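Local atomic coordinates of nitroreductase family protein (PDB entry 7DP1), a protein that probably reduces nitro groups of dinitroaniline herbicides, using a bound FMN cofactor and NADPH as electron source. Residues F139-R144 with D193-F198; P83-A88 with P174-A179. The protein carries 1 engineered substitution. All blocks are in the same frame, centred on the assembly; numbering follows the deposited sequence.

Contact 1 (F139-R144 with D193-F198); sequences FLHCSR and DDQILF
Two neighbouring inner strands of the antiparallel sheet of the nitroreductase fold meet here, 139-143 running against 195-198. C142 and I196 form the hydrogen-bonded pair: I196 N lies almost on the C=O axis of C142, 2.9 Å from C142 O, and C142 N returns a longer bond to I196 O. F198 N to L140 O continues the ladder at 3.0 Å, and R144 N to D194 O closes its other end at 2.8 Å.

H141 and L197 lie on one face of the sheet. The first torsion of H141 takes the crowded position, CG between backbone N and carbonyl carbon (chi1 54°). Q195 bends at chi2 (-68°) and folds its amide toward strand 139-143. OE1 thus meets ND1 in the imidazole plane at 2.6 Å, with a nearly straight N-H (165°) directed at a lone pair of the amide oxygen. Ring and amide planes stand almost perpendicular, and T56 OG1 binds NE2, so the imidazole is gripped at both nitrogens. L197 CD1 packs beside F139 CB, and helix 182-189 covers both side chains.

On the other face, C142 and F198 pack against helix 148-167. L140 CD2 touches the edge of the F198 ring at CD2, 3.7 Å away; F198 also belongs to the FMN pocket.

At the exposed end, the extended R144 side chain crosses I196 at about a right angle, with I196 CB centred 3.9 Å above one guanidinium face. R144 NE bonds Q195 O at 3.1 Å, from above the carbonyl plane and not on a lone pair. On the side of the Q195 amide a water bridges S143 OG and D194 OD2, donating to the carboxylate oxygen at 2.7 Å.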
loop_
_atom_site.group_PDB
_atom_site.type_symbol
_atom_site.label_atom_id
_atom_site.label_comp_id
_atom_site.label_asym_id
_atom_site.label_seq_id
_atom_site.Cartn_x
_atom_site.Cartn_y
_atom_site.Cartn_z
ATOM N N PHE A 139 -12.533 -8.315 4.292
ATOM C CA PHE A 139 -11.602 -8.288 5.402
ATOM C C PHE A 139 -10.252 -8.759 4.909
ATOM O O PHE A 139 -10.092 -9.908 4.455
ATOM C CB PHE A 139 -12.090 -9.153 6.553
ATOM C CG PHE A 139 -13.266 -8.575 7.278
ATOM C CD1 PHE A 139 -13.099 -7.501 8.131
ATOM C CD2 PHE A 139 -14.539 -9.108 7.110
ATOM C CE1 PHE A 139 -14.186 -6.949 8.808
ATOM C CE2 PHE A 139 -15.627 -8.572 7.773
ATOM C CZ PHE A 139 -15.454 -7.489 8.642
ATOM N N LEU A 140 -9.290 -7.850 4.991
ATOM C CA LEU A 140 -7.938 -8.093 4.498
ATOM C C LEU A 140 -7.081 -8.571 5.632
ATOM O O LEU A 140 -6.971 -7.899 6.657
ATOM C CB LEU A 140 -7.361 -6.811 3.853
ATOM C CG LEU A 140 -5.870 -6.736 3.495
ATOM C CD1 LEU A 140 -5.430 -7.930 2.680
ATOM C CD2 LEU A 140 -5.572 -5.411 2.729
ATOM N N HIS A 141 -6.503 -9.756 5.478
ATOM C CA HIS A 141 -5.679 -10.300 6.540
ATOM C C HIS A 141 -4.472 -11.037 5.986
ATOM O O HIS A 141 -4.352 -11.212 4.768
ATOM C CB HIS A 141 -6.496 -11.225 7.418
ATOM C CG HIS A 141 -7.188 -12.314 6.653
ATOM N ND1 HIS A 141 -6.654 -13.560 6.512
ATOM C CD2 HIS A 141 -8.383 -12.317 6.011
ATOM C CE1 HIS A 141 -7.492 -14.319 5.797
ATOM N NE2 HIS A 141 -8.536 -13.587 5.487
ATOM N N CYS A 142 -3.579 -11.451 6.881
ATOM C CA CYS A 142 -2.369 -12.156 6.474
ATOM C C CYS A 142 -1.827 -12.987 7.627
ATOM O O CYS A 142 -2.282 -12.875 8.772
ATOM C CB CYS A 142 -1.291 -11.170 5.992
ATOM S SG CYS A 142 -0.716 -10.001 7.297
ATOM N N SER A 143 -0.851 -13.826 7.321
ATOM C CA SER A 143 -0.197 -14.610 8.355
ATOM C C SER A 143 0.521 -13.697 9.336
ATOM O O SER A 143 1.050 -12.664 8.938
ATOM C CB SER A 143 0.801 -15.590 7.750
ATOM O OG SER A 143 1.586 -16.161 8.781
ATOM N N ARG A 144 0.547 -14.087 10.609
ATOM C CA ARG A 144 1.272 -13.328 11.633
ATOM C C ARG A 144 2.787 -13.352 11.479
ATOM O O ARG A 144 3.486 -12.658 12.217
ATOM C CB ARG A 144 0.912 -13.836 13.031
ATOM C CG ARG A 144 -0.515 -13.546 13.402
ATOM C CD ARG A 144 -0.827 -13.832 14.863
ATOM N NE ARG A 144 -2.148 -13.297 15.158
ATOM C CZ ARG A 144 -2.368 -12.171 15.822
ATOM N NH1 ARG A 144 -3.611 -11.752 16.019
ATOM N NH2 ARG A 144 -1.350 -11.478 16.301
ATOM N N ASP A 193 -5.904 -18.240 14.649
ATOM C CA ASP A 193 -5.126 -17.220 15.351
ATOM C C ASP A 193 -3.692 -17.114 14.800
ATOM O O ASP A 193 -2.861 -16.361 15.328
ATOM C CB ASP A 193 -5.110 -17.508 16.846
ATOM C CG ASP A 193 -6.515 -17.545 17.447
ATOM O OD1 ASP A 193 -7.505 -17.625 16.686
ATOM O OD2 ASP A 193 -6.629 -17.480 18.688
ATOM N N ASP A 194 -3.425 -17.844 13.718
ATOM C CA ASP A 194 -2.200 -17.667 12.946
ATOM C C ASP A 194 -2.361 -16.474 12.015
ATOM O O ASP A 194 -1.395 -16.003 11.409
ATOM C CB ASP A 194 -1.882 -18.916 12.134
ATOM C CG ASP A 194 -2.932 -19.191 11.070
ATOM O OD1 ASP A 194 -4.130 -19.315 11.421
ATOM O OD2 ASP A 194 -2.562 -19.246 9.874
ATOM N N GLN A 195 -3.607 -16.030 11.854
ATOM C CA GLN A 195 -3.921 -14.866 11.017
ATOM C C GLN A 195 -4.055 -13.610 11.865
ATOM O O GLN A 195 -4.420 -13.675 13.044
ATOM C CB GLN A 195 -5.220 -15.089 10.239
ATOM C CG GLN A 195 -5.097 -16.155 9.188
ATOM C CD GLN A 195 -4.191 -15.710 8.068
ATOM O OE1 GLN A 195 -4.472 -14.725 7.382
ATOM N NE2 GLN A 195 -3.069 -16.409 7.904
ATOM N N ILE A 196 -3.775 -12.467 11.258
ATOM C CA ILE A 196 -4.032 -11.183 11.901
ATOM C C ILE A 196 -4.851 -10.317 10.959
ATOM O O ILE A 196 -4.577 -10.248 9.756
ATOM C CB ILE A 196 -2.706 -10.466 12.321
ATOM C CG1 ILE A 196 -2.997 -9.082 12.905
ATOM C CG2 ILE A 196 -1.722 -10.351 11.148
ATOM C CD1 ILE A 196 -1.811 -8.451 13.651
ATOM N N LEU A 197 -5.876 -9.670 11.496
ATOM C CA LEU A 197 -6.732 -8.836 10.672
ATOM C C LEU A 197 -6.096 -7.481 10.551
ATOM O O LEU A 197 -5.822 -6.852 11.570
ATOM C CB LEU A 197 -8.131 -8.702 11.276
ATOM C CG LEU A 197 -9.078 -7.717 10.576
ATOM C CD1 LEU A 197 -9.439 -8.209 9.181
ATOM C CD2 LEU A 197 -10.346 -7.479 11.400
ATOM N N PHE A 198 -5.860 -7.030 9.323
ATOM C CA PHE A 198 -5.358 -5.669 9.105
ATOM C C PHE A 198 -6.531 -4.686 9.040
ATOM O O PHE A 198 -6.643 -3.772 9.857
ATOM C CB PHE A 198 -4.487 -5.604 7.832
ATOM C CG PHE A 198 -4.296 -4.202 7.255
ATOM C CD1 PHE A 198 -4.128 -3.099 8.061
ATOM C CD2 PHE A 198 -4.258 -4.018 5.883
ATOM C CE1 PHE A 198 -3.946 -1.837 7.515
ATOM C CE2 PHE A 198 -4.066 -2.763 5.334
ATOM C CZ PHE A 198 -3.924 -1.671 6.156
HETATM O O HOH W 1 -0.022 -18.561 9.167
#

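Contact 2 (P83-A88 with P174-A179). Engineered in segment 83-88: A88 (natural residue Tyr). With FMN (flavin mononucleotide), chain C.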
loop_
_atom_site.group_PDB
_atom_site.type_symbol
_atom_site.label_atom_id
_atom_site.label_comp_id
_atom_site.label_asym_id
_atom_site.label_seq_id
_atom_site.Cartn_x
_atom_site.Cartn_y
_atom_site.Cartn_z
ATOM N N PRO A 83 -8.011 -5.091 20.420
ATOM C CA PRO A 83 -7.171 -4.496 19.370
ATOM C C PRO A 83 -6.235 -5.532 18.760
ATOM O O PRO A 83 -5.606 -6.245 19.526
ATOM C CB PRO A 83 -6.394 -3.409 20.121
ATOM C CG PRO A 83 -7.172 -3.171 21.359
ATOM C CD PRO A 83 -7.758 -4.489 21.738
ATOM N N GLU A 84 -6.156 -5.629 17.428
ATOM C CA GLU A 84 -5.223 -6.539 16.759
ATOM C C GLU A 84 -3.796 -5.993 16.839
ATOM O O GLU A 84 -2.819 -6.750 16.831
ATOM C CB GLU A 84 -5.583 -6.734 15.275
ATOM C CG GLU A 84 -6.711 -7.665 14.945
ATOM C CD GLU A 84 -6.375 -9.136 15.173
ATOM O OE1 GLU A 84 -6.476 -9.582 16.331
ATOM O OE2 GLU A 84 -6.023 -9.847 14.201
ATOM N N TYR A 85 -3.700 -4.669 16.896
ATOM C CA TYR A 85 -2.426 -3.950 16.895
ATOM C C TYR A 85 -2.711 -2.493 17.250
ATOM O O TYR A 85 -3.841 -2.148 17.577
ATOM C CB TYR A 85 -1.752 -4.045 15.531
ATOM C CG TYR A 85 -2.671 -3.617 14.405
ATOM C CD1 TYR A 85 -2.790 -2.274 14.047
ATOM C CD2 TYR A 85 -3.435 -4.552 13.709
ATOM C CE1 TYR A 85 -3.642 -1.879 13.020
ATOM C CE2 TYR A 85 -4.284 -4.163 12.677
ATOM C CZ TYR A 85 -4.384 -2.825 12.341
ATOM O OH TYR A 85 -5.229 -2.426 11.329
ATOM N N ASP A 86 -1.708 -1.634 17.141
ATOM C CA ASP A 86 -1.897 -0.197 17.349
ATOM C C ASP A 86 -2.365 0.485 16.069
ATOM O O ASP A 86 -1.587 0.616 15.106
ATOM C CB ASP A 86 -0.590 0.440 17.807
ATOM C CG ASP A 86 -0.303 0.180 19.255
ATOM O OD1 ASP A 86 -1.185 -0.363 19.943
ATOM O OD2 ASP A 86 0.813 0.497 19.704
ATOM N N ILE A 87 -3.625 0.920 16.048
ATOM C CA ILE A 87 -4.177 1.529 14.837
ATOM C C ILE A 87 -3.530 2.890 14.602
ATOM O O ILE A 87 -2.884 3.125 13.576
ATOM C CB ILE A 87 -5.707 1.681 14.927
ATOM C CG1 ILE A 87 -6.357 0.309 15.141
ATOM C CG2 ILE A 87 -6.254 2.348 13.672
ATOM C CD1 ILE A 87 -7.881 0.318 15.048
ATOM N N ALA A 88 -3.703 3.790 15.557
ATOM C CA ALA A 88 -2.941 5.028 15.557
ATOM C C ALA A 88 -1.647 4.788 16.320
ATOM O O ALA A 88 -1.638 4.036 17.293
ATOM C CB ALA A 88 -3.740 6.164 16.173
ATOM N N PRO A 174 -11.995 2.029 3.048
ATOM C CA PRO A 174 -11.090 1.220 3.869
ATOM C C PRO A 174 -11.407 1.481 5.340
ATOM O O PRO A 174 -11.731 2.611 5.693
ATOM C CB PRO A 174 -9.703 1.724 3.476
ATOM C CG PRO A 174 -9.945 3.104 2.932
ATOM C CD PRO A 174 -11.287 3.104 2.320
ATOM N N GLN A 175 -11.387 0.446 6.172
ATOM C CA GLN A 175 -11.798 0.594 7.575
ATOM C C GLN A 175 -10.906 -0.160 8.544
ATOM O O GLN A 175 -10.984 -1.380 8.625
ATOM C CB GLN A 175 -13.217 0.091 7.785
ATOM C CG GLN A 175 -14.315 0.880 7.131
ATOM C CD GLN A 175 -15.666 0.385 7.605
ATOM O OE1 GLN A 175 -16.144 -0.655 7.156
ATOM N NE2 GLN A 175 -16.275 1.110 8.543
ATOM N N GLU A 176 -10.108 0.562 9.321
ATOM C CA GLU A 176 -9.297 -0.081 10.349
ATOM C C GLU A 176 -10.090 -0.317 11.623
ATOM O O GLU A 176 -9.611 -0.971 12.554
ATOM C CB GLU A 176 -8.075 0.764 10.664
ATOM C CG GLU A 176 -6.826 0.259 10.025
ATOM C CD GLU A 176 -5.818 1.373 9.796
ATOM O OE1 GLU A 176 -6.050 2.508 10.274
ATOM O OE2 GLU A 176 -4.801 1.098 9.132
ATOM N N CYS A 177 -11.296 0.236 11.679
ATOM C CA CYS A 177 -12.105 0.132 12.894
ATOM C C CYS A 177 -12.364 -1.328 13.299
ATOM O O CYS A 177 -12.498 -1.639 14.483
ATOM C CB CYS A 177 -13.436 0.865 12.699
ATOM S SG CYS A 177 -14.415 0.228 11.316
ATOM N N TRP A 178 -12.402 -2.221 12.312
ATOM C CA TRP A 178 -12.638 -3.646 12.558
ATOM C C TRP A 178 -11.494 -4.295 13.339
ATOM O O TRP A 178 -11.694 -5.278 14.063
ATOM C CB TRP A 178 -12.864 -4.378 11.221
ATOM C CG TRP A 178 -14.103 -3.859 10.510
ATOM C CD1 TRP A 178 -14.140 -2.991 9.454
ATOM C CD2 TRP A 178 -15.472 -4.127 10.857
ATOM N NE1 TRP A 178 -15.442 -2.715 9.117
ATOM C CE2 TRP A 178 -16.279 -3.405 9.959
ATOM C CE3 TRP A 178 -16.089 -4.927 11.829
ATOM C CZ2 TRP A 178 -17.674 -3.457 9.996
ATOM C CZ3 TRP A 178 -17.483 -4.973 11.875
ATOM C CH2 TRP A 178 -18.257 -4.245 10.965
ATOM N N ALA A 179 -10.289 -3.748 13.199
ATOM C CA ALA A 179 -9.153 -4.289 13.929
ATOM C C ALA A 179 -9.284 -4.045 15.436
ATOM O O ALA A 179 -8.577 -4.670 16.222
ATOM C CB ALA A 179 -7.826 -3.691 13.388
HETATM N N1 FMN C . -12.221 5.884 7.503
HETATM C C2 FMN C . -13.197 5.706 8.462
HETATM O O2 FMN C . -14.146 6.477 8.530
HETATM N N3 FMN C . -13.123 4.665 9.359
HETATM C C4 FMN C . -12.074 3.778 9.315
HETATM O O4 FMN C . -12.037 2.835 10.125
HETATM C C4A FMN C . -11.081 3.967 8.354
HETATM N N5 FMN C . -10.008 3.106 8.283
HETATM C C5A FMN C . -9.029 3.266 7.323
HETATM C C6 FMN C . -7.971 2.361 7.282
HETATM C C7 FMN C . -6.976 2.504 6.334
HETATM C C7M FMN C . -5.834 1.538 6.260
HETATM C C8 FMN C . -7.035 3.548 5.423
HETATM C C8M FMN C . -5.937 3.639 4.403
HETATM C C9 FMN C . -8.091 4.462 5.459
HETATM C C9A FMN C . -9.097 4.325 6.418
HETATM N N10 FMN C . -10.167 5.204 6.497
HETATM C C10 FMN C . -11.151 5.026 7.457
HETATM C "C1'" FMN C . -10.311 6.340 5.535
HETATM C "C2'" FMN C . -9.405 7.538 5.805
HETATM O "O2'" FMN C . -9.958 8.323 6.830
HETATM C "C3'" FMN C . -9.325 8.363 4.525
HETATM O "O3'" FMN C . -8.560 7.611 3.606
HETATM C "C4'" FMN C . -8.648 9.720 4.695
HETATM O "O4'" FMN C . -9.369 10.608 5.530
HETATM C "C5'" FMN C . -8.556 10.358 3.330
HETATM O "O5'" FMN C . -9.867 10.517 2.846
HETATM P P FMN C . -10.177 9.933 1.380
HETATM O O1P FMN C . -11.661 9.974 1.150
HETATM O O2P FMN C . -9.441 10.772 0.349
HETATM O O3P FMN C . -9.661 8.506 1.310
#
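P174 CG lies over one face of the flavin, 3.4 Å from FMN C9, and E176 CD and OE2 reach its C6 and C7M rim obliquely. The indole of W178 takes C177 SG over one face, toward the rim, and Q175 OE1 in plane at the edge; NE1 donates to that oxygen at 2.9 Å, but from above the amide plane, not on a lone pair. The Y85 ring and the E176 carboxylate stand nearly perpendicular (80°), Y85 OH touching E176 CG at 3.4 Å while the hydroxyl bonds F198 O. A179 CB packs against Y85 CE2.

I87 slides past E176 in the opposite direction: CG2 lies 3.4 Å from E176 OE1, and CD1 reaches E176 O. E84 N bonds A179 O at 2.9 Å, tying the loop to the 3-10 turn. An alanine at E176 would probably weaken the packing between Y85, I87 and the C7M end of the flavin, since CG and the carboxylate would be gone.

E176 N donates to FMN N5 at 2.7 Å, and C177 N to FMN O4 at 3.1 Å. This is consistent with an oxidised flavin, whose N5 can accept a hydrogen bond; both would probably draw electron density from the ring and favour hydride acceptance.

Both contacts use the same sheet, since strands 195-204 and 171-175 are neighbours in it. Contact 1 is strand-to-strand pairing, mostly buried but ending in an exposed arginine and aspartates; its chemistry is a ladder of backbone bonds backed by a histidine-glutamine pair. Contact 2, nearer the centre of the chain, sets a partly exposed loop on the buried turn after strand 171-175, with a single backbone bond across it, and is dominated by packing and flavin recognition. They meet directly: E84 OE2 probably accepts a hydrogen bond from L197 N at 2.7 Å, its other oxygen, OE1, forming a salt bridge with R186. The second subunit touches both, its A152 at F198 and its P149 at Y85 and E176.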